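Local coordinates for type III Pentaketide Synthase (Neurospora crassa, PDB 3EUO), which probably builds pentaketide chains by repeated acyl transfer, as a type III polyketide synthase of the chalcone and stilbene synthase family, at residues His105-Thr110 and Glu134-His139; Leu172-Ser177 and Asp203-Val208; Gly145-Leu150 and Ala333-Val338; Asp80-Ala85 and His121-Glu126. One frame throughout, in Å; residues are numbered along the deposited sequence.

Interaction 1 (His105-Thr110 and Glu134-His139)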
# COMPACT_ATOMS: atom_id res chain seq x y z
N HIS A 105 15.17 -3.30 2.81
CA HIS A 105 13.76 -3.12 2.47
C HIS A 105 13.17 -2.12 3.45
O HIS A 105 13.70 -1.92 4.55
CB HIS A 105 12.93 -4.41 2.67
CG HIS A 105 13.44 -5.63 1.96
ND1 HIS A 105 14.62 -6.25 2.28
CD2 HIS A 105 12.84 -6.41 1.03
CE1 HIS A 105 14.77 -7.33 1.53
NE2 HIS A 105 13.69 -7.46 0.77
N MET A 106 12.04 -1.54 3.08
CA MET A 106 11.24 -0.69 3.96
C MET A 106 9.79 -1.14 3.78
O MET A 106 9.33 -1.30 2.66
CB MET A 106 11.42 0.78 3.56
CG MET A 106 10.73 1.81 4.46
SD MET A 106 11.19 3.49 3.92
CE MET A 106 12.56 3.87 4.98
N VAL A 107 9.10 -1.41 4.89
CA VAL A 107 7.66 -1.70 4.83
C VAL A 107 6.96 -0.67 5.70
O VAL A 107 7.13 -0.67 6.92
CB VAL A 107 7.29 -3.13 5.31
CG1 VAL A 107 5.78 -3.36 5.18
CG2 VAL A 107 8.04 -4.19 4.50
N SER A 108 6.17 0.20 5.07
CA SER A 108 5.55 1.33 5.76
C SER A 108 4.04 1.24 5.69
O SER A 108 3.50 0.63 4.78
CB SER A 108 6.00 2.67 5.15
OG SER A 108 7.41 2.78 5.16
N THR A 109 3.37 1.87 6.64
CA THR A 109 1.92 1.91 6.62
C THR A 109 1.40 3.26 7.09
O THR A 109 2.06 3.95 7.88
CB THR A 109 1.31 0.73 7.42
OG1 THR A 109 -0.10 0.64 7.19
CG2 THR A 109 1.59 0.86 8.90
N THR A 110 0.24 3.64 6.56
CA THR A 110 -0.55 4.76 7.07
C THR A 110 -1.95 4.66 6.49
O THR A 110 -2.12 4.15 5.39
CB THR A 110 0.06 6.15 6.73
OG1 THR A 110 -0.67 7.18 7.42
CG2 THR A 110 0.03 6.43 5.21
N GLU A 134 14.19 -1.49 -1.52
CA GLU A 134 12.91 -2.05 -1.93
C GLU A 134 11.83 -1.60 -0.94
O GLU A 134 11.89 -1.95 0.25
CB GLU A 134 12.97 -3.58 -2.02
CG GLU A 134 13.94 -4.12 -3.08
CD GLU A 134 13.81 -5.61 -3.29
OE1 GLU A 134 12.74 -6.07 -3.75
OE2 GLU A 134 14.79 -6.33 -2.99
N LYS A 135 10.86 -0.82 -1.43
CA LYS A 135 9.83 -0.27 -0.56
C LYS A 135 8.47 -0.90 -0.80
O LYS A 135 8.14 -1.30 -1.93
CB LYS A 135 9.73 1.26 -0.68
CG LYS A 135 11.00 2.04 -0.39
CD LYS A 135 10.75 3.53 -0.48
CE LYS A 135 10.61 3.95 -1.97
NZ LYS A 135 10.21 5.37 -2.05
N VAL A 136 7.71 -1.01 0.28
CA VAL A 136 6.31 -1.41 0.28
C VAL A 136 5.57 -0.41 1.16
O VAL A 136 5.86 -0.30 2.36
CB VAL A 136 6.13 -2.84 0.87
CG1 VAL A 136 4.66 -3.13 1.19
CG2 VAL A 136 6.69 -3.89 -0.08
N LEU A 137 4.64 0.33 0.54
CA LEU A 137 3.74 1.21 1.30
C LEU A 137 2.37 0.60 1.32
O LEU A 137 1.66 0.60 0.31
CB LEU A 137 3.69 2.63 0.70
CG LEU A 137 2.71 3.63 1.36
CD1 LEU A 137 3.00 3.83 2.85
CD2 LEU A 137 2.70 4.96 0.62
N LEU A 138 1.98 0.08 2.48
CA LEU A 138 0.68 -0.57 2.64
C LEU A 138 -0.46 0.43 2.71
O LEU A 138 -0.33 1.51 3.29
CB LEU A 138 0.66 -1.43 3.91
CG LEU A 138 1.70 -2.55 3.96
CD1 LEU A 138 1.57 -3.29 5.28
CD2 LEU A 138 1.52 -3.53 2.79
N HIS A 139 -1.60 0.04 2.13
CA HIS A 139 -2.82 0.82 2.23
C HIS A 139 -3.99 -0.09 2.59
O HIS A 139 -3.86 -1.31 2.53
CB HIS A 139 -3.10 1.52 0.90
CG HIS A 139 -3.77 2.85 1.04
ND1 HIS A 139 -5.08 3.08 0.67
CD2 HIS A 139 -3.31 4.03 1.52
CE1 HIS A 139 -5.39 4.34 0.91
NE2 HIS A 139 -4.34 4.94 1.43
O HOH W 1 7.98 1.79 2.62
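From CB outward, Glu134 runs alongside His105, its partner on the next strand, and both side chains point the same way. CB of Glu134 lies 4.2 Å from CD2 of His105. CG stands anti to the carbonyl carbon (chi1 -64°) and the chain stays extended beyond it, which brings the carboxylate level with the imidazole. OE2 of Glu134 and NE2 of His105 are near but not in contact, 4.1 Å apart, with the ring and carboxylate planes 29° from parallel. OE1 of Glu134 is held by the second subunit, through a salt bridge to its Arg151 and a hydrogen bond from its Asn155. The two strands are parallel and belong to one beta-alpha-beta crossover, with helix 119-127 between them; strand 134-138 is outermost in this chain's large mixed sheet, and the second subunit meets that edge with backbone hydrogen bonds. Met106 grips the partner strand twice, N giving a 2.9 Å bond to Glu134 O and O accepting from Val136 N. Ser108 repeats the pattern: its N reaches Val136 O at 2.8 Å, almost straight (173°), and its O receives Leu138 N. A water bonds both Val136 O, at 3.0 Å, and Ser108 OG, at 2.8 Å. On the face of His105 and Glu134, Val107 and Val136 lie alongside each other, CG1 to CG1 4.2 Å, and Val107 CG1 also touches CD1 of Leu138. On the face of Met106 and Lys135, CD1 of Leu137 turns back to lie 4.0 Å from Ser108 CB.

Interaction 2 (Leu172-Ser177 and Asp203-Val208)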
# COMPACT_ATOMS: atom_id res chain seq x y z
N LEU A 172 7.72 0.60 9.43
CA LEU A 172 7.35 1.94 9.88
C LEU A 172 5.85 2.20 9.83
O LEU A 172 5.20 1.88 8.84
CB LEU A 172 8.10 2.99 9.04
CG LEU A 172 7.78 4.49 9.25
CD1 LEU A 172 8.27 4.97 10.61
CD2 LEU A 172 8.38 5.34 8.12
N ALA A 173 5.31 2.80 10.89
CA ALA A 173 3.92 3.26 10.90
C ALA A 173 3.87 4.73 11.29
O ALA A 173 4.52 5.15 12.25
CB ALA A 173 3.09 2.44 11.85
N LEU A 174 3.11 5.51 10.52
CA LEU A 174 2.89 6.91 10.85
C LEU A 174 1.41 7.22 10.67
O LEU A 174 0.84 6.94 9.61
CB LEU A 174 3.76 7.80 9.96
CG LEU A 174 3.45 9.31 9.89
CD1 LEU A 174 3.66 10.01 11.24
CD2 LEU A 174 4.31 9.96 8.81
N GLU A 175 0.81 7.82 11.69
CA GLU A 175 -0.59 8.23 11.60
C GLU A 175 -0.75 9.63 12.17
O GLU A 175 -0.20 9.93 13.24
CB GLU A 175 -1.53 7.26 12.34
CG GLU A 175 -1.42 5.79 11.89
CD GLU A 175 -2.02 5.49 10.52
OE1 GLU A 175 -2.48 6.42 9.81
OE2 GLU A 175 -2.01 4.30 10.14
N VAL A 176 -1.44 10.48 11.42
CA VAL A 176 -1.85 11.80 11.90
C VAL A 176 -3.36 11.86 11.76
O VAL A 176 -3.89 12.12 10.67
CB VAL A 176 -1.18 12.95 11.11
CG1 VAL A 176 -1.64 14.31 11.65
CG2 VAL A 176 0.35 12.84 11.19
N SER A 177 -4.06 11.59 12.85
CA SER A 177 -5.52 11.51 12.84
C SER A 177 -6.19 12.76 13.42
O SER A 177 -7.34 13.05 13.09
CB SER A 177 -5.97 10.29 13.64
OG SER A 177 -5.57 10.43 14.99
N ASP A 203 -1.97 10.88 17.31
CA ASP A 203 -0.90 10.96 16.31
C ASP A 203 0.38 10.34 16.87
O ASP A 203 0.71 10.54 18.05
CB ASP A 203 -0.61 12.41 15.92
CG ASP A 203 -1.86 13.17 15.49
OD1 ASP A 203 -2.86 12.52 15.09
OD2 ASP A 203 -1.85 14.41 15.55
N CYS A 204 1.10 9.61 16.03
CA CYS A 204 2.33 8.94 16.44
C CYS A 204 3.06 8.37 15.24
O CYS A 204 2.46 8.07 14.22
CB CYS A 204 2.02 7.79 17.41
SG CYS A 204 3.48 6.99 18.14
N ALA A 205 4.37 8.20 15.39
CA ALA A 205 5.12 7.35 14.46
C ALA A 205 5.93 6.37 15.26
O ALA A 205 6.43 6.71 16.33
CB ALA A 205 6.01 8.18 13.55
N SER A 206 6.05 5.15 14.76
CA SER A 206 6.83 4.13 15.43
C SER A 206 7.46 3.23 14.40
O SER A 206 6.92 3.06 13.31
CB SER A 206 5.96 3.32 16.38
OG SER A 206 4.90 2.70 15.68
N ALA A 207 8.61 2.66 14.75
CA ALA A 207 9.35 1.83 13.81
C ALA A 207 10.08 0.70 14.51
O ALA A 207 10.42 0.82 15.69
CB ALA A 207 10.35 2.69 13.02
N VAL A 208 10.27 -0.40 13.79
CA VAL A 208 11.16 -1.47 14.23
C VAL A 208 12.09 -1.85 13.08
O VAL A 208 11.79 -1.61 11.91
CB VAL A 208 10.42 -2.73 14.76
CG1 VAL A 208 9.48 -2.37 15.92
CG2 VAL A 208 9.66 -3.45 13.64
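The flat carboxylate of Asp203 is met on one face by the backbone N-H of Ser177, which lies above its plane, 37° out, and bonds OD1 at 2.7 Å. The N-H points at OD1 at only 136°, so the bond is short but bent. CG1 of Val176 approaches the other oxygen, lying 3.9 Å from OD2 of Asp203; OD2 itself bonds Thr178 OG1 and the N of Ile54. Beyond this loop end the segments form an antiparallel ladder inside the large sheet of the thiolase-like fold. Ala173 and Ser206 make one hydrogen-bonded pair, with Ala173 N to Ser206 O at 2.9 Å and nearly straight (176°); Glu175 and Cys204 make the next. On one face CD1 of Leu174 rests 3.8 Å from Ala205 CB, and CD1 of Leu172 lies 3.9 Å from Ala207 CB. In both leucines CG is anti to the backbone N, and this together with a like chi2 brings CD1 toward strand 204-208. Glu175 leaves from the opposite face, where OE1 accepts from Cys111 N and OE2 pairs with Ser332 OG. Both acids are buried yet supplied with donors, which would probably offset part of the cost of burying a charge; the ionisation itself is not seen.

Interaction 3 (Gly145-Leu150 and Ala333-Val338)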
# COMPACT_ATOMS: atom_id res chain seq x y z
N GLY A 145 -2.32 -2.10 10.81
CA GLY A 145 -1.20 -1.86 9.90
C GLY A 145 0.18 -2.19 10.43
O GLY A 145 1.06 -2.64 9.68
N GLY A 146 0.37 -1.95 11.73
CA GLY A 146 1.66 -2.18 12.39
C GLY A 146 2.01 -3.66 12.33
O GLY A 146 3.07 -4.03 11.83
N LEU A 147 1.11 -4.50 12.83
CA LEU A 147 1.34 -5.94 12.76
C LEU A 147 1.30 -6.49 11.33
O LEU A 147 2.02 -7.45 11.01
CB LEU A 147 0.38 -6.70 13.69
CG LEU A 147 0.65 -6.53 15.19
CD1 LEU A 147 -0.24 -7.47 16.01
CD2 LEU A 147 2.14 -6.72 15.54
N ALA A 148 0.48 -5.90 10.46
CA ALA A 148 0.47 -6.32 9.06
C ALA A 148 1.81 -6.02 8.38
O ALA A 148 2.33 -6.84 7.62
CB ALA A 148 -0.68 -5.66 8.28
N ALA A 149 2.37 -4.84 8.67
CA ALA A 149 3.67 -4.47 8.14
C ALA A 149 4.76 -5.41 8.67
O ALA A 149 5.63 -5.83 7.92
CB ALA A 149 4.00 -3.01 8.48
N LEU A 150 4.68 -5.74 9.96
CA LEU A 150 5.64 -6.67 10.55
C LEU A 150 5.63 -8.05 9.88
O LEU A 150 6.68 -8.60 9.59
CB LEU A 150 5.41 -6.82 12.07
CG LEU A 150 6.47 -7.62 12.83
CD1 LEU A 150 7.83 -6.93 12.82
CD2 LEU A 150 6.00 -7.91 14.25
N ALA A 333 0.33 2.95 14.35
CA ALA A 333 1.58 3.29 15.04
C ALA A 333 1.62 2.83 16.50
O ALA A 333 2.69 2.82 17.12
CB ALA A 333 1.85 4.80 14.95
N THR A 334 0.48 2.44 17.05
CA THR A 334 0.40 2.17 18.49
C THR A 334 1.11 0.87 18.88
O THR A 334 1.72 0.81 19.95
CB THR A 334 -1.05 2.11 19.00
OG1 THR A 334 -1.79 3.21 18.47
CG2 THR A 334 -1.07 2.19 20.53
N ILE A 335 1.00 -0.15 18.04
CA ILE A 335 1.51 -1.47 18.43
C ILE A 335 3.01 -1.48 18.67
O ILE A 335 3.47 -2.10 19.64
CB ILE A 335 1.03 -2.63 17.50
CG1 ILE A 335 1.34 -4.01 18.12
CG2 ILE A 335 1.65 -2.53 16.11
CD1 ILE A 335 0.78 -4.21 19.53
N PHE A 336 3.79 -0.80 17.82
CA PHE A 336 5.24 -0.76 18.05
C PHE A 336 5.57 0.08 19.28
O PHE A 336 6.56 -0.18 19.97
CB PHE A 336 6.02 -0.25 16.82
CG PHE A 336 5.88 -1.12 15.58
CD1 PHE A 336 5.53 -2.46 15.66
CD2 PHE A 336 6.17 -0.58 14.32
CE1 PHE A 336 5.42 -3.26 14.51
CE2 PHE A 336 6.07 -1.36 13.17
CZ PHE A 336 5.69 -2.70 13.26
N SER A 337 4.72 1.08 19.55
CA SER A 337 4.83 1.89 20.75
C SER A 337 4.63 1.03 22.00
O SER A 337 5.38 1.15 22.97
CB SER A 337 3.83 3.04 20.72
OG SER A 337 4.00 3.90 21.82
N VAL A 338 3.61 0.16 21.96
CA VAL A 338 3.38 -0.85 23.00
C VAL A 338 4.59 -1.80 23.18
O VAL A 338 5.07 -1.99 24.31
CB VAL A 338 2.08 -1.65 22.73
CG1 VAL A 338 1.92 -2.81 23.71
CG2 VAL A 338 0.86 -0.71 22.80
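Gly146 O, the polar atom at the heart of this contact, accepts one hydrogen bond within these segments, from Leu150 N one helical turn on, at 3.0 Å. The partner helix adds no donor: the ring of Phe336 comes up obliquely, its CZ 3.3 Å from Gly146 O. The same CZ has CB of Leu150 4.3 Å away, at the ring edge. Helices 145-162 and 334-342 come from the N-terminal and C-terminal halves of the thiolase-like fold and meet in its buried middle, the short segments 79° apart. Gly146 lets them come close, since a CB on it would lie 2.4 Å from Ile335 CG2 and clash. CG2 of Ile335, in the crowded position between backbone N and carbonyl carbon, rests 3.7 Å from Gly146 CA. The Ile335 and Leu147 side chains cross at about a right angle, CG1 of Ile335, anti to the backbone N (chi1 -168°), meeting CD2 of Leu147 at 3.8 Å. An alanine in place of Ile335 would remove both branches and would probably loosen the packing on Gly146 and Leu147. Between these two segments the contact is mainly apolar and depends on fit, with no hydrogen bond across it.

Interaction 4 (Asp80-Ala85 and His121-Glu126)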
# COMPACT_ATOMS: atom_id res chain seq x y z
N ASP A 80 4.38 17.90 9.43
CA ASP A 80 4.37 17.57 10.86
C ASP A 80 4.40 16.08 11.19
O ASP A 80 4.75 15.70 12.31
CB ASP A 80 3.17 18.24 11.54
CG ASP A 80 3.34 19.75 11.64
OD1 ASP A 80 3.44 20.23 12.78
OD2 ASP A 80 3.40 20.43 10.59
N GLY A 81 4.02 15.23 10.23
CA GLY A 81 4.03 13.78 10.43
C GLY A 81 5.35 13.15 10.02
O GLY A 81 5.96 12.41 10.79
N VAL A 82 5.80 13.46 8.81
CA VAL A 82 7.05 12.86 8.29
C VAL A 82 8.26 12.99 9.25
O VAL A 82 8.97 12.01 9.46
CB VAL A 82 7.35 13.33 6.83
CG1 VAL A 82 8.80 13.01 6.41
CG2 VAL A 82 6.36 12.68 5.87
N PRO A 83 8.46 14.18 9.87
CA PRO A 83 9.55 14.31 10.85
C PRO A 83 9.48 13.31 12.01
O PRO A 83 10.53 12.90 12.54
CB PRO A 83 9.38 15.75 11.37
CG PRO A 83 8.71 16.46 10.23
CD PRO A 83 7.74 15.46 9.71
N LEU A 84 8.27 12.94 12.43
CA LEU A 84 8.08 11.95 13.48
C LEU A 84 8.56 10.59 12.99
O LEU A 84 9.24 9.85 13.71
CB LEU A 84 6.59 11.84 13.87
CG LEU A 84 5.86 13.11 14.32
CD1 LEU A 84 4.37 12.83 14.50
CD2 LEU A 84 6.48 13.66 15.60
N ALA A 85 8.21 10.28 11.74
CA ALA A 85 8.60 9.01 11.12
C ALA A 85 10.12 8.93 10.94
O ALA A 85 10.72 7.87 11.13
CB ALA A 85 7.89 8.85 9.79
N HIS A 121 8.83 7.42 0.68
CA HIS A 121 9.90 7.98 -0.14
C HIS A 121 10.65 9.10 0.59
O HIS A 121 11.89 9.09 0.66
CB HIS A 121 9.36 8.53 -1.46
CG HIS A 121 10.41 9.23 -2.26
ND1 HIS A 121 10.63 10.59 -2.18
CD2 HIS A 121 11.34 8.75 -3.11
CE1 HIS A 121 11.64 10.92 -2.96
NE2 HIS A 121 12.09 9.82 -3.55
N TYR A 122 9.89 10.05 1.13
CA TYR A 122 10.45 11.24 1.77
C TYR A 122 11.19 10.86 3.06
O TYR A 122 12.28 11.38 3.34
CB TYR A 122 9.36 12.28 2.02
CG TYR A 122 8.70 12.74 0.74
CD1 TYR A 122 9.15 13.89 0.08
CD2 TYR A 122 7.63 12.04 0.18
CE1 TYR A 122 8.55 14.32 -1.11
CE2 TYR A 122 7.03 12.46 -1.01
CZ TYR A 122 7.50 13.60 -1.64
OH TYR A 122 6.89 14.01 -2.82
N VAL A 123 10.62 9.93 3.82
CA VAL A 123 11.28 9.42 5.03
C VAL A 123 12.62 8.77 4.67
O VAL A 123 13.66 9.10 5.25
CB VAL A 123 10.40 8.42 5.82
CG1 VAL A 123 11.18 7.85 7.03
CG2 VAL A 123 9.12 9.09 6.29
N ALA A 124 12.59 7.86 3.70
CA ALA A 124 13.79 7.17 3.22
C ALA A 124 14.87 8.13 2.72
O ALA A 124 16.06 7.93 2.99
CB ALA A 124 13.43 6.17 2.14
N LYS A 125 14.45 9.17 2.00
CA LYS A 125 15.36 10.21 1.49
C LYS A 125 16.02 10.98 2.63
O LYS A 125 17.24 11.21 2.61
CB LYS A 125 14.60 11.18 0.57
CG LYS A 125 15.46 12.31 -0.04
CD LYS A 125 14.57 13.38 -0.66
CE LYS A 125 15.36 14.51 -1.31
NZ LYS A 125 15.62 15.66 -0.39
N GLU A 126 15.23 11.37 3.62
CA GLU A 126 15.75 12.08 4.79
C GLU A 126 16.72 11.22 5.60
O GLU A 126 17.68 11.74 6.18
CB GLU A 126 14.61 12.55 5.69
CG GLU A 126 13.89 13.78 5.19
CD GLU A 126 13.19 14.54 6.31
OE1 GLU A 126 13.78 14.64 7.42
OE2 GLU A 126 12.07 15.04 6.09
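Helix 119-127, the crossover helix of the beta-alpha-beta unit between strands 105-109 and 134-138, packs here against the long helix 70-96, both lying over the large sheet of the thiolase-like fold. The short segments cross at -50°, their axes 9.5 Å apart at closest approach. Val123 and Val82 carry the contact. CG1 of Val123 is anti to the backbone N (chi1 176°), which sets CG2 toward the other helix, where it touches Ala85 CB at 3.7 Å and Val82 CG1 at 3.9 Å. The two valines pass alongside one another, pointing opposite ways. An alanine in place of Val123 would remove both methyl branches and would probably loosen the helix pair at its centre. Leu172 of the sheet below touches both Val123 and Ala85, so the sheet also packs against the pair. Pro83 has no N-H to give, and helix 70-96 is kinked there: the regular bonds are missing at Pro83 and Leu84, Leu84 N making only a weak one to Gly81 O, while Ala85 N reaches Gly81 O at 3.2 Å. On the solvent-exposed side, Glu126 crosses Val82 obliquely and lays its OE2 3.9 Å from Val82 CG1.

Interactions 1 and 2 are neighbouring steps of one sheet: Thr109 N bonds Leu172 O at 2.9 Å, and Thr110 OG1 bonds Leu174 O at 2.7 Å. Interactions 3 and 4 pack on opposite sides of it, their centres about 17 Å apart and without touching. Interaction 3 is tied to the sheet through Ser206 OG, 2.6 Å from Ala333 O; interaction 4 presses on it where Ala205 CB lies 3.5 Å from Ala85 N. Thr109 CG2 of interaction 1 meets Gly145 O of interaction 3 at 3.6 Å. Two residues before Gly145 comes Cys143, oxidised to 3-sulfinoalanine in this crystal, whose place is consistent with the nucleophilic cysteine of chalcone synthases.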